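Local coordinates for protein agglutinin alpha chain (Maclura pomifera, PDB 3LLZ) that binds galactose-containing glycans as a jacalin-family lectin, recognising the T-antigen disaccharide Gal-beta1,3-GalNAc, at residues S46-F51 / G121-Y126; P61-V66 / T88-Y93; V114-S119 / F127-S132; A8-R13 / D33-P38; E14-Y19 / P53-L58. All coordinates share one frame; numbering follows the deposited sequence.

Interaction 1: S46-F51 / G121-Y126; sequences SFITGF and GYWLDY. With NGA (2-acetamido-2-deoxy-beta-D-galactopyranose), chain C.
Ser46 opens the contact by donating from OG to Tyr122 O (2.7 Å), at the carbohydrate-binding end of the beta-prism fold of jacalin-type lectins. Its OG lies anti to the backbone N and also accepts from Ile48 N, closing an ST turn. Phe47 N donates to Gly121 O, while the Phe47 ring lies against Gly121 in a CH-pi contact: Gly121 CA stands 3.6 Å from the ring centroid, 4° off the normal. The Phe47 and Tyr122 rings meet obliquely, both reaching O1 of the bound N-acetylgalactosamine. Ile48 then sets CG2 against Tyr122 CE2 at 3.3 Å, and Phe51 CZ meets Trp123 CD1 rim to rim (3.7 Å). The same backbone that meets this loop also meets the sugar: Tyr122 N donates to O5 and Trp123 N to O6; Gly1 N adds another bond to the ligand. Asp125 OD1 completes the grip by accepting from two sugar hydroxyls, O4 at 2.6 Å and O6 at 2.8 Å.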
# COMPACT_ATOMS: atom_id res chain seq x y z
N SER A 46 17.08 -23.75 15.13
CA SER A 46 16.60 -25.11 14.95
C SER A 46 16.74 -25.75 16.32
O SER A 46 17.55 -25.29 17.14
CB SER A 46 17.49 -25.86 13.95
OG SER A 46 17.33 -27.26 14.08
N PHE A 47 15.97 -26.80 16.57
CA PHE A 47 16.04 -27.51 17.85
C PHE A 47 17.31 -28.35 17.90
O PHE A 47 17.68 -28.86 18.97
CB PHE A 47 14.84 -28.45 18.02
CG PHE A 47 13.53 -27.76 18.31
CD1 PHE A 47 12.38 -28.51 18.54
CD2 PHE A 47 13.43 -26.37 18.35
CE1 PHE A 47 11.16 -27.91 18.80
CE2 PHE A 47 12.21 -25.75 18.62
CZ PHE A 47 11.07 -26.52 18.84
N ILE A 48 17.97 -28.51 16.76
CA ILE A 48 19.18 -29.32 16.68
C ILE A 48 20.34 -28.66 15.93
O ILE A 48 20.21 -27.55 15.41
CB ILE A 48 18.90 -30.68 16.02
CG1 ILE A 48 18.31 -30.46 14.62
CG2 ILE A 48 17.94 -31.49 16.87
CD1 ILE A 48 18.23 -31.72 13.79
N THR A 49 21.46 -29.37 15.87
CA THR A 49 22.65 -28.89 15.17
C THR A 49 22.99 -29.81 14.01
O THR A 49 22.18 -30.64 13.60
CB THR A 49 23.86 -28.83 16.12
OG1 THR A 49 24.16 -30.15 16.60
CG2 THR A 49 23.57 -27.92 17.31
N GLY A 50 24.20 -29.66 13.47
CA GLY A 50 24.63 -30.49 12.36
C GLY A 50 24.35 -29.91 10.99
O GLY A 50 24.42 -30.61 9.98
N PHE A 51 24.03 -28.61 10.95
CA PHE A 51 23.73 -27.93 9.70
C PHE A 51 24.93 -27.20 9.12
O PHE A 51 25.94 -26.98 9.79
CB PHE A 51 22.63 -26.89 9.91
CG PHE A 51 21.30 -27.46 10.28
CD1 PHE A 51 20.45 -27.98 9.31
CD2 PHE A 51 20.88 -27.46 11.61
CE1 PHE A 51 19.20 -28.48 9.65
CE2 PHE A 51 19.63 -27.96 11.97
CZ PHE A 51 18.78 -28.48 10.99
N GLY A 121 11.22 -25.97 14.08
CA GLY A 121 11.38 -26.96 15.13
C GLY A 121 12.74 -27.55 14.81
O GLY A 121 13.74 -26.85 14.84
N TYR A 122 12.78 -28.84 14.50
CA TYR A 122 14.05 -29.43 14.11
C TYR A 122 14.42 -28.78 12.78
O TYR A 122 15.59 -28.53 12.50
CB TYR A 122 13.90 -30.95 13.94
CG TYR A 122 14.06 -31.71 15.23
CD1 TYR A 122 13.26 -31.42 16.34
CD2 TYR A 122 15.03 -32.70 15.36
CE1 TYR A 122 13.43 -32.09 17.55
CE2 TYR A 122 15.21 -33.38 16.56
CZ TYR A 122 14.41 -33.07 17.65
OH TYR A 122 14.60 -33.72 18.85
N TRP A 123 13.40 -28.49 11.98
CA TRP A 123 13.60 -27.86 10.67
C TRP A 123 12.57 -26.76 10.46
O TRP A 123 11.63 -26.60 11.25
CB TRP A 123 13.46 -28.92 9.57
CG TRP A 123 14.38 -30.06 9.79
CD1 TRP A 123 15.73 -30.06 9.66
CD2 TRP A 123 14.03 -31.35 10.33
NE1 TRP A 123 16.26 -31.26 10.09
CE2 TRP A 123 15.23 -32.07 10.50
CE3 TRP A 123 12.81 -31.96 10.68
CZ2 TRP A 123 15.25 -33.37 11.02
CZ3 TRP A 123 12.84 -33.25 11.19
CH2 TRP A 123 14.05 -33.94 11.36
N LEU A 124 12.75 -26.00 9.38
CA LEU A 124 11.82 -24.93 9.03
C LEU A 124 10.51 -25.60 8.63
O LEU A 124 10.43 -26.24 7.58
CB LEU A 124 12.40 -24.12 7.87
CG LEU A 124 11.53 -23.01 7.29
CD1 LEU A 124 11.18 -21.99 8.37
CD2 LEU A 124 12.29 -22.34 6.15
N ASP A 125 9.49 -25.46 9.47
CA ASP A 125 8.20 -26.09 9.21
C ASP A 125 7.46 -25.46 8.05
O ASP A 125 6.90 -26.15 7.19
CB ASP A 125 7.32 -26.02 10.45
CG ASP A 125 7.98 -26.64 11.66
OD1 ASP A 125 8.36 -27.83 11.59
OD2 ASP A 125 8.11 -25.93 12.68
N TYR A 126 7.44 -24.14 8.04
CA TYR A 126 6.76 -23.38 7.01
C TYR A 126 7.13 -21.92 7.19
O TYR A 126 7.71 -21.55 8.21
CB TYR A 126 5.24 -23.54 7.14
CG TYR A 126 4.66 -23.17 8.49
CD1 TYR A 126 4.33 -24.15 9.42
CD2 TYR A 126 4.44 -21.83 8.83
CE1 TYR A 126 3.80 -23.81 10.67
CE2 TYR A 126 3.91 -21.48 10.08
CZ TYR A 126 3.59 -22.48 10.99
OH TYR A 126 3.07 -22.14 12.22
C1 NGA C . 9.57 -30.68 16.36
C2 NGA C . 8.33 -29.80 16.63
C3 NGA C . 7.28 -30.14 15.58
C4 NGA C . 7.86 -29.84 14.19
C5 NGA C . 9.11 -30.72 14.00
C6 NGA C . 9.81 -30.56 12.65
C7 NGA C . 7.54 -29.04 18.77
C8 NGA C . 7.09 -29.38 20.18
N2 NGA C . 7.82 -30.06 17.96
O1 NGA C . 10.57 -30.39 17.27
O3 NGA C . 6.03 -29.44 15.81
O4 NGA C . 8.22 -28.47 14.10
O5 NGA C . 10.09 -30.45 15.04
O6 NGA C . 10.52 -29.33 12.55
O7 NGA C . 7.63 -27.87 18.42

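Interaction 2: P61-V66 / T88-Y93; sequences PSEYIV and TNKQTY
Glu63 reaches across to Thr88 and Tyr93 with a fully extended side chain, its CG anti to the backbone N (chi1 -178°). Two hydroxyls converge on Glu63 OE1: Thr88 OG1 takes the anti lone pair at 2.7 Å, and Tyr93 OH, approaching tip to tip at 2.7 Å, comes on the syn side. The second oxygen, OE2, accepts from Glu59 N, so both ends of the carboxylate are tied. Asn89 holds its CG between backbone N and carbonyl carbon (chi1 56°), which turns the amide in over the Tyr64 ring; the two planes lie 23° apart, stacked. From there Asn89 OD1 accepts from Tyr64 N (2.8 Å) while its ND2 donates to Ser62 O (2.9 Å) in the carbonyl plane, so one amide spans the backbone of the residues before and after Glu63. Thr88 OG1 is further fixed by accepting from Lys90 N and Gln91 N. That ST turn and ST motif mark the bend between strands 78-88 and 92-97, packed beside the start of strand 65-75 in a Greek key sheet of the beta-prism.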
# COMPACT_ATOMS: atom_id res chain seq x y z
N PRO A 61 20.94 -0.97 -1.48
CA PRO A 61 19.60 -1.25 -2.01
C PRO A 61 19.55 -1.59 -3.51
O PRO A 61 18.47 -1.82 -4.05
CB PRO A 61 18.86 0.04 -1.72
CG PRO A 61 19.90 1.05 -2.06
CD PRO A 61 21.18 0.48 -1.45
N SER A 62 20.71 -1.60 -4.17
CA SER A 62 20.74 -1.91 -5.60
C SER A 62 20.33 -3.35 -5.89
O SER A 62 19.75 -3.63 -6.94
CB SER A 62 22.13 -1.64 -6.18
OG SER A 62 23.11 -2.49 -5.61
N GLU A 63 20.62 -4.25 -4.96
CA GLU A 63 20.27 -5.65 -5.12
C GLU A 63 19.10 -6.03 -4.21
O GLU A 63 19.09 -5.69 -3.03
CB GLU A 63 21.47 -6.55 -4.79
CG GLU A 63 21.17 -8.04 -4.99
CD GLU A 63 22.35 -8.94 -4.66
OE1 GLU A 63 22.32 -10.11 -5.09
OE2 GLU A 63 23.30 -8.48 -3.98
N TYR A 64 18.13 -6.73 -4.78
CA TYR A 64 16.97 -7.17 -4.01
C TYR A 64 16.44 -8.48 -4.58
O TYR A 64 16.66 -8.79 -5.75
CB TYR A 64 15.86 -6.11 -4.05
CG TYR A 64 15.56 -5.61 -5.44
CD1 TYR A 64 16.34 -4.62 -6.02
CD2 TYR A 64 14.53 -6.17 -6.19
CE1 TYR A 64 16.11 -4.20 -7.33
CE2 TYR A 64 14.29 -5.77 -7.50
CZ TYR A 64 15.09 -4.78 -8.06
OH TYR A 64 14.88 -4.39 -9.36
N ILE A 65 15.76 -9.23 -3.74
CA ILE A 65 15.20 -10.52 -4.13
C ILE A 65 14.03 -10.38 -5.11
O ILE A 65 13.12 -9.58 -4.89
CB ILE A 65 14.72 -11.26 -2.87
CG1 ILE A 65 15.92 -11.55 -1.96
CG2 ILE A 65 13.99 -12.54 -3.25
CD1 ILE A 65 15.55 -12.03 -0.57
N VAL A 66 14.07 -11.16 -6.19
CA VAL A 66 12.99 -11.12 -7.18
C VAL A 66 12.23 -12.45 -7.23
O VAL A 66 11.21 -12.56 -7.89
CB VAL A 66 13.51 -10.76 -8.59
CG1 VAL A 66 14.15 -9.38 -8.57
CG2 VAL A 66 14.49 -11.82 -9.09
N THR A 88 18.03 -12.87 -7.02
CA THR A 88 17.95 -11.42 -6.93
C THR A 88 18.08 -10.88 -8.34
O THR A 88 18.20 -11.64 -9.29
CB THR A 88 19.08 -10.82 -6.06
OG1 THR A 88 20.34 -10.93 -6.75
CG2 THR A 88 19.17 -11.55 -4.73
N ASN A 89 18.05 -9.56 -8.47
CA ASN A 89 18.18 -8.94 -9.78
C ASN A 89 19.63 -9.01 -10.26
O ASN A 89 19.92 -8.69 -11.41
CB ASN A 89 17.70 -7.48 -9.72
CG ASN A 89 18.44 -6.67 -8.68
OD1 ASN A 89 18.63 -7.11 -7.55
ND2 ASN A 89 18.84 -5.46 -9.05
N LYS A 90 20.52 -9.46 -9.38
CA LYS A 90 21.94 -9.56 -9.72
C LYS A 90 22.44 -10.99 -9.88
O LYS A 90 23.30 -11.25 -10.73
CB LYS A 90 22.78 -8.85 -8.65
CG LYS A 90 22.49 -7.37 -8.49
CD LYS A 90 22.83 -6.59 -9.76
CE LYS A 90 22.67 -5.09 -9.54
NZ LYS A 90 23.53 -4.60 -8.42
N GLN A 91 21.92 -11.91 -9.08
CA GLN A 91 22.37 -13.30 -9.17
C GLN A 91 21.44 -14.26 -8.44
O GLN A 91 20.41 -13.85 -7.90
CB GLN A 91 23.78 -13.42 -8.57
CG GLN A 91 23.84 -13.22 -7.07
CD GLN A 91 25.25 -12.98 -6.56
OE1 GLN A 91 25.78 -11.88 -6.70
NE2 GLN A 91 25.86 -14.01 -5.99
N THR A 92 21.80 -15.53 -8.43
CA THR A 92 21.00 -16.55 -7.77
C THR A 92 21.80 -17.23 -6.67
O THR A 92 22.95 -17.64 -6.88
CB THR A 92 20.52 -17.63 -8.77
OG1 THR A 92 19.67 -17.03 -9.74
CG2 THR A 92 19.75 -18.73 -8.04
N TYR A 93 21.20 -17.34 -5.49
CA TYR A 93 21.83 -17.99 -4.35
C TYR A 93 21.08 -19.28 -4.11
O TYR A 93 19.90 -19.27 -3.74
CB TYR A 93 21.76 -17.10 -3.10
CG TYR A 93 22.35 -15.72 -3.29
CD1 TYR A 93 21.59 -14.69 -3.84
CD2 TYR A 93 23.67 -15.45 -2.95
CE1 TYR A 93 22.13 -13.42 -4.04
CE2 TYR A 93 24.22 -14.18 -3.14
CZ TYR A 93 23.44 -13.18 -3.70
OH TYR A 93 23.97 -11.93 -3.90

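Interaction 3: V114-S119 / F127-S132; sequences VGFKGS and FSIYLS
Tyr130 sets its ring obliquely against the backbone of Gly115, with CD1 3.6 Å from Gly115 C, and CE1 continues to Lys117 CD at 4.0 Å. Its hydroxyl finds a partner beyond the two segments in Asp5. On the same face Lys117 CG packs against Ser128 CB (3.5 Å). The lysine chain then bends at chi3 and chi4 (-69° and -72°), bringing NZ to a water that also donates to Ser128 OG; both side chains have a stronger partner in Glu109 of a second subunit, NZ through a salt bridge. The two strands form the antiparallel hairpin 110-120/124-132 of the beta-prism, and Lys117 with Ser128 is a hydrogen-bonded pair, Ser128 N donating to Lys117 O at 2.8 Å. On the opposite face Phe116 and Ile129 lie side by side, CE2 to CG1 4.0 Å, while Phe127 CD1 comes to the edge of the Phe116 ring. Strand 124-132 is also paired with a strand of a bound peptide chain, consistent with the beta chain completing this sheet. At Gly118 the strands draw close, its CA 3.9 Å from Phe127 CA. Gly115 N, buried by the contact, has no hydrogen-bond partner in the model.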
# COMPACT_ATOMS: atom_id res chain seq x y z
N VAL A 114 9.55 -7.67 2.55
CA VAL A 114 9.92 -6.79 3.66
C VAL A 114 9.80 -7.46 5.02
O VAL A 114 9.89 -6.80 6.05
CB VAL A 114 9.06 -5.50 3.66
CG1 VAL A 114 9.35 -4.69 2.41
CG2 VAL A 114 7.58 -5.84 3.75
N GLY A 115 9.60 -8.77 5.03
CA GLY A 115 9.48 -9.48 6.28
C GLY A 115 9.22 -10.97 6.11
O GLY A 115 8.76 -11.42 5.06
N PHE A 116 9.54 -11.73 7.15
CA PHE A 116 9.34 -13.17 7.15
C PHE A 116 8.68 -13.60 8.46
O PHE A 116 8.89 -12.97 9.49
CB PHE A 116 10.67 -13.93 7.06
CG PHE A 116 11.35 -13.84 5.73
CD1 PHE A 116 12.27 -12.83 5.46
CD2 PHE A 116 11.08 -14.78 4.74
CE1 PHE A 116 12.91 -12.76 4.23
CE2 PHE A 116 11.72 -14.72 3.50
CZ PHE A 116 12.64 -13.71 3.25
N LYS A 117 7.90 -14.66 8.39
CA LYS A 117 7.27 -15.25 9.56
C LYS A 117 7.19 -16.74 9.28
O LYS A 117 7.32 -17.17 8.13
CB LYS A 117 5.88 -14.66 9.83
CG LYS A 117 4.83 -14.92 8.76
CD LYS A 117 3.49 -14.27 9.16
CE LYS A 117 2.84 -14.96 10.35
NZ LYS A 117 2.29 -16.30 9.99
N GLY A 118 7.02 -17.54 10.32
CA GLY A 118 6.93 -18.97 10.10
C GLY A 118 7.04 -19.77 11.38
O GLY A 118 6.59 -19.33 12.44
N SER A 119 7.65 -20.94 11.27
CA SER A 119 7.81 -21.83 12.40
C SER A 119 9.02 -22.71 12.19
O SER A 119 9.25 -23.19 11.09
CB SER A 119 6.57 -22.72 12.55
OG SER A 119 6.77 -23.74 13.51
N PHE A 127 6.82 -21.10 6.20
CA PHE A 127 7.11 -19.68 6.31
C PHE A 127 6.21 -18.89 5.37
O PHE A 127 5.68 -19.43 4.40
CB PHE A 127 8.58 -19.40 5.99
CG PHE A 127 8.92 -19.50 4.53
CD1 PHE A 127 8.91 -18.37 3.72
CD2 PHE A 127 9.26 -20.73 3.97
CE1 PHE A 127 9.22 -18.47 2.36
CE2 PHE A 127 9.57 -20.83 2.62
CZ PHE A 127 9.55 -19.70 1.81
N SER A 128 6.03 -17.62 5.71
CA SER A 128 5.24 -16.70 4.91
C SER A 128 6.11 -15.49 4.65
O SER A 128 7.10 -15.24 5.35
CB SER A 128 3.96 -16.31 5.65
OG SER A 128 3.11 -17.44 5.80
N ILE A 129 5.74 -14.73 3.62
CA ILE A 129 6.49 -13.56 3.21
C ILE A 129 5.65 -12.29 3.21
O ILE A 129 4.51 -12.28 2.73
CB ILE A 129 7.07 -13.78 1.78
CG1 ILE A 129 8.13 -14.88 1.82
CG2 ILE A 129 7.62 -12.48 1.22
CD1 ILE A 129 8.69 -15.25 0.46
N TYR A 130 6.21 -11.22 3.76
CA TYR A 130 5.55 -9.91 3.77
C TYR A 130 5.95 -9.21 2.48
O TYR A 130 7.13 -9.14 2.14
CB TYR A 130 6.04 -9.05 4.94
CG TYR A 130 5.46 -9.38 6.29
CD1 TYR A 130 5.79 -10.55 6.96
CD2 TYR A 130 4.60 -8.48 6.93
CE1 TYR A 130 5.30 -10.83 8.24
CE2 TYR A 130 4.10 -8.74 8.20
CZ TYR A 130 4.45 -9.91 8.85
OH TYR A 130 3.97 -10.15 10.11
N LEU A 131 4.97 -8.67 1.76
CA LEU A 131 5.24 -7.96 0.52
C LEU A 131 4.75 -6.52 0.61
O LEU A 131 3.70 -6.24 1.19
CB LEU A 131 4.54 -8.65 -0.66
CG LEU A 131 5.01 -10.05 -1.05
CD1 LEU A 131 4.11 -10.57 -2.17
CD2 LEU A 131 6.46 -10.03 -1.50
N SER A 132 5.52 -5.61 0.03
CA SER A 132 5.14 -4.21 0.04
C SER A 132 5.86 -3.43 -1.04
O SER A 132 6.88 -3.86 -1.57
CB SER A 132 5.49 -3.59 1.40
OG SER A 132 5.17 -2.20 1.43
O HOH W 1 3.78 -18.38 8.39

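Interaction 4: A8-R13 / D33-P38; sequences AYTGIR and DLNGMP
Arg13 lays one face of its guanidinium against Pro38, whose CG sits 3.6 Å above the plane toward the rim, and meets Asp33 OD2 at its edge. Arg13 NE and NH2 both hold Asp33 OD2, each at 2.9 Å; the guanidinium and carboxylate planes lie 36° apart, and both bonds are somewhat bent. The Tyr9 ring, stacked on Tyr32 from outside the two segments, touches Leu34 CD1 obliquely through CD2 (4.2 Å). Asp33 holds CG anti to its backbone N (chi1 172°), which sends the carboxylate between Arg13 and the turn that follows. Asp33 OD1 accepts from Thr10 OG1 (2.8 Å) and from Gly36 N (3.0 Å), both arriving from the same face of the carboxylate plane; the latter bond makes an Asx motif around the type I' turn Leu34 to Met37. Thr10 OG1 passes the chain of bonds on by accepting from Asn35 N at 2.8 Å. Thr10 and Gly11 together face Asp33 as a classic beta bulge in the hairpin of strands 11-19 and 25-34. Leu34 packs on Leu34 of a third subunit. With four donors on its two oxygens, Asp33 is probably kept ionised, and its carboxylate joins the bulge, the turn and Arg13 in one network.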
# COMPACT_ATOMS: atom_id res chain seq x y z
N ALA A 8 7.12 -6.50 9.54
CA ALA A 8 7.53 -5.79 8.33
C ALA A 8 8.59 -4.72 8.56
O ALA A 8 8.63 -4.07 9.61
CB ALA A 8 6.31 -5.17 7.67
N TYR A 9 9.45 -4.54 7.55
CA TYR A 9 10.52 -3.56 7.59
C TYR A 9 10.56 -2.84 6.25
O TYR A 9 9.56 -2.84 5.53
CB TYR A 9 11.86 -4.25 7.90
CG TYR A 9 11.81 -5.03 9.20
CD1 TYR A 9 11.20 -6.28 9.26
CD2 TYR A 9 12.31 -4.49 10.38
CE1 TYR A 9 11.08 -6.97 10.46
CE2 TYR A 9 12.19 -5.17 11.59
CZ TYR A 9 11.57 -6.41 11.63
OH TYR A 9 11.43 -7.08 12.82
N THR A 10 11.68 -2.21 5.90
CA THR A 10 11.73 -1.51 4.61
C THR A 10 12.62 -2.16 3.56
O THR A 10 12.87 -1.59 2.50
CB THR A 10 12.14 -0.04 4.79
OG1 THR A 10 13.36 0.04 5.53
CG2 THR A 10 11.06 0.73 5.55
N GLY A 11 13.09 -3.38 3.84
CA GLY A 11 13.94 -4.07 2.89
C GLY A 11 14.73 -5.18 3.53
O GLY A 11 14.62 -5.43 4.73
N ILE A 12 15.54 -5.86 2.73
CA ILE A 12 16.37 -6.96 3.22
C ILE A 12 17.84 -6.69 2.94
O ILE A 12 18.22 -6.36 1.82
CB ILE A 12 16.00 -8.29 2.56
CG1 ILE A 12 14.52 -8.61 2.81
CG2 ILE A 12 16.89 -9.41 3.10
CD1 ILE A 12 14.06 -9.90 2.17
N ARG A 13 18.68 -6.84 3.96
CA ARG A 13 20.11 -6.63 3.80
C ARG A 13 20.89 -7.93 3.82
O ARG A 13 21.85 -8.10 3.06
CB ARG A 13 20.63 -5.70 4.91
CG ARG A 13 20.32 -4.23 4.67
CD ARG A 13 20.57 -3.40 5.92
NE ARG A 13 20.39 -1.97 5.67
CZ ARG A 13 21.28 -1.20 5.04
NH1 ARG A 13 22.41 -1.72 4.58
NH2 ARG A 13 21.02 0.09 4.86
N ASP A 33 16.41 -4.00 6.54
CA ASP A 33 16.78 -2.61 6.45
C ASP A 33 15.60 -1.98 7.16
O ASP A 33 14.45 -2.37 6.94
CB ASP A 33 16.82 -2.08 5.02
CG ASP A 33 17.03 -0.57 4.99
OD1 ASP A 33 16.04 0.18 4.84
OD2 ASP A 33 18.18 -0.13 5.14
N LEU A 34 15.87 -1.04 8.06
CA LEU A 34 14.81 -0.34 8.75
C LEU A 34 15.10 1.13 8.56
O LEU A 34 15.92 1.71 9.27
CB LEU A 34 14.77 -0.69 10.24
CG LEU A 34 13.66 0.03 11.02
CD1 LEU A 34 12.30 -0.25 10.38
CD2 LEU A 34 13.67 -0.41 12.47
N ASN A 35 14.45 1.71 7.56
CA ASN A 35 14.61 3.13 7.25
C ASN A 35 16.07 3.53 7.06
O ASN A 35 16.52 4.54 7.60
CB ASN A 35 13.94 3.95 8.35
CG ASN A 35 12.49 3.57 8.56
OD1 ASN A 35 12.06 3.24 9.67
ND2 ASN A 35 11.72 3.59 7.48
N GLY A 36 16.80 2.73 6.29
CA GLY A 36 18.20 3.03 6.02
C GLY A 36 19.21 2.45 6.98
O GLY A 36 20.42 2.49 6.70
N MET A 37 18.76 1.90 8.10
CA MET A 37 19.66 1.32 9.08
C MET A 37 19.54 -0.20 9.09
O MET A 37 18.45 -0.74 8.91
CB MET A 37 19.34 1.81 10.49
CG MET A 37 19.20 3.30 10.66
SD MET A 37 18.84 3.69 12.40
CE MET A 37 17.22 2.95 12.58
N PRO A 38 20.65 -0.91 9.28
CA PRO A 38 20.55 -2.37 9.31
C PRO A 38 19.85 -2.75 10.61
O PRO A 38 20.14 -2.19 11.66
CB PRO A 38 22.01 -2.81 9.30
CG PRO A 38 22.71 -1.69 8.57
CD PRO A 38 22.06 -0.48 9.19

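Interaction 5: E14-Y19 / P53-L58; sequences EINFEY and PVKISL
Phe17 and Val54 form the apolar centre of this antiparallel strand pair, part of one of the Greek key sheets that make up the beta-prism fold. Val54 CG1 lies over one face of the Phe17 ring, while Ile56 CD1 comes to the ring edge, 3.9 Å from Phe17 CE2. Tyr19 crosses Val54 at about a right angle, CD2 to CG1 4.0 Å. Tyr96 meets Phe17 edge-to-face and Ile56 packs on Phe86, so this face joins the neighbouring sheet in the core. The backbones pair in a regular antiparallel ladder: Ile15 with Ile56 and Phe17 with Val54 are hydrogen-bonded pairs, for instance Ile56 N to Ile15 O at 2.8 Å. At the end near Pro53, a water bridges Tyr19 OH and Pro53 O; Tyr19 OH is also hydrogen-bonded to Lys52 NZ. The other face is polar. There Asn16 ND2 donates in its amide plane to the anti lone pair of Glu14 OE2 (2.8 Å), and the aliphatic part of Lys55 crosses Asn16 with CB 3.1 Å from OD1. Bent at chi3 and chi4, Lys55 brings NZ to Glu14 OE2 from above the carboxylate plane, a salt bridge of 2.8 Å.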
# COMPACT_ATOMS: atom_id res chain seq x y z
N GLU A 14 20.48 -8.87 4.67
CA GLU A 14 21.17 -10.14 4.76
C GLU A 14 20.25 -11.26 5.24
O GLU A 14 19.35 -11.03 6.06
CB GLU A 14 22.36 -10.01 5.70
CG GLU A 14 23.22 -11.26 5.83
CD GLU A 14 24.45 -11.01 6.67
OE1 GLU A 14 25.23 -10.10 6.32
OE2 GLU A 14 24.65 -11.73 7.68
N ILE A 15 20.48 -12.46 4.73
CA ILE A 15 19.70 -13.62 5.15
C ILE A 15 20.65 -14.75 5.50
O ILE A 15 21.42 -15.20 4.65
CB ILE A 15 18.75 -14.11 4.04
CG1 ILE A 15 17.76 -13.00 3.66
CG2 ILE A 15 17.99 -15.34 4.52
CD1 ILE A 15 16.78 -13.40 2.58
N ASN A 16 20.62 -15.18 6.75
CA ASN A 16 21.47 -16.28 7.19
C ASN A 16 20.58 -17.44 7.57
O ASN A 16 19.60 -17.27 8.30
CB ASN A 16 22.32 -15.85 8.38
CG ASN A 16 23.11 -14.59 8.11
OD1 ASN A 16 23.69 -14.42 7.04
ND2 ASN A 16 23.14 -13.69 9.08
N PHE A 17 20.90 -18.63 7.07
CA PHE A 17 20.11 -19.80 7.41
C PHE A 17 20.93 -21.07 7.31
O PHE A 17 22.01 -21.08 6.71
CB PHE A 17 18.86 -19.88 6.52
CG PHE A 17 19.14 -20.11 5.06
CD1 PHE A 17 19.16 -21.40 4.54
CD2 PHE A 17 19.33 -19.04 4.20
CE1 PHE A 17 19.38 -21.63 3.18
CE2 PHE A 17 19.55 -19.25 2.83
CZ PHE A 17 19.57 -20.55 2.33
N GLU A 18 20.42 -22.13 7.92
CA GLU A 18 21.09 -23.42 7.93
C GLU A 18 20.42 -24.39 6.97
O GLU A 18 19.24 -24.25 6.67
CB GLU A 18 21.03 -24.03 9.33
CG GLU A 18 21.69 -23.22 10.42
CD GLU A 18 21.44 -23.81 11.79
OE1 GLU A 18 20.25 -24.02 12.13
OE2 GLU A 18 22.41 -24.06 12.53
N TYR A 19 21.18 -25.37 6.51
CA TYR A 19 20.64 -26.38 5.63
C TYR A 19 21.45 -27.66 5.79
O TYR A 19 22.62 -27.62 6.18
CB TYR A 19 20.67 -25.91 4.17
CG TYR A 19 22.05 -25.76 3.58
CD1 TYR A 19 22.67 -26.83 2.92
CD2 TYR A 19 22.75 -24.56 3.67
CE1 TYR A 19 23.94 -26.70 2.37
CE2 TYR A 19 24.02 -24.42 3.13
CZ TYR A 19 24.61 -25.49 2.48
OH TYR A 19 25.87 -25.36 1.95
N PRO A 53 25.88 -23.61 7.44
CA PRO A 53 25.25 -22.29 7.31
C PRO A 53 25.58 -21.56 6.01
O PRO A 53 26.62 -21.79 5.39
CB PRO A 53 25.79 -21.52 8.52
CG PRO A 53 26.19 -22.61 9.48
CD PRO A 53 26.84 -23.60 8.55
N VAL A 54 24.67 -20.69 5.60
CA VAL A 54 24.85 -19.89 4.41
C VAL A 54 24.48 -18.46 4.79
O VAL A 54 23.47 -18.23 5.45
CB VAL A 54 23.94 -20.36 3.25
CG1 VAL A 54 22.53 -20.53 3.75
CG2 VAL A 54 23.98 -19.36 2.11
N LYS A 55 25.31 -17.51 4.38
CA LYS A 55 25.07 -16.11 4.68
C LYS A 55 24.96 -15.34 3.37
O LYS A 55 25.95 -15.17 2.66
CB LYS A 55 26.21 -15.54 5.53
CG LYS A 55 26.33 -16.17 6.91
CD LYS A 55 27.56 -15.65 7.65
CE LYS A 55 27.52 -14.13 7.81
NZ LYS A 55 26.36 -13.67 8.63
N ILE A 56 23.75 -14.90 3.05
CA ILE A 56 23.51 -14.14 1.83
C ILE A 56 23.54 -12.65 2.16
O ILE A 56 22.62 -12.14 2.78
CB ILE A 56 22.14 -14.48 1.21
CG1 ILE A 56 22.08 -15.97 0.87
CG2 ILE A 56 21.92 -13.64 -0.04
CD1 ILE A 56 20.72 -16.42 0.35
N SER A 57 24.61 -11.98 1.74
CA SER A 57 24.75 -10.55 1.98
C SER A 57 24.38 -9.79 0.71
O SER A 57 25.14 -9.75 -0.25
CB SER A 57 26.20 -10.22 2.36
OG SER A 57 26.56 -10.85 3.57
N LEU A 58 23.19 -9.19 0.71
CA LEU A 58 22.71 -8.45 -0.45
C LEU A 58 23.31 -7.06 -0.53
O LEU A 58 23.49 -6.39 0.49
CB LEU A 58 21.19 -8.33 -0.40
CG LEU A 58 20.41 -9.64 -0.32
CD1 LEU A 58 18.92 -9.33 -0.30
CD2 LEU A 58 20.74 -10.52 -1.51
O HOH W 2 27.40 -22.65 2.84

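Along the chain, interactions 4 and 5 open first and share strand 11-19 and its sheet; their segments alternate, and Arg13 O bonds to Leu58 N where they meet. Interaction 2, in the second four-stranded sheet, is nested within the long loop closed by interaction 1 and touches interaction 5 through Ile65 and Ile15. Interaction 3 lies in the third sheet and continues into interaction 1 along strand 124-132, with Ser119 OG bonded to Asp125 OD2. The centres of interactions 1 and 2, like those of 1 and 4, are about 26 Å apart, on opposite sides of the chain's centre. The glycan site therefore occupies one end of the prism, with interactions 2 and 4 toward the other.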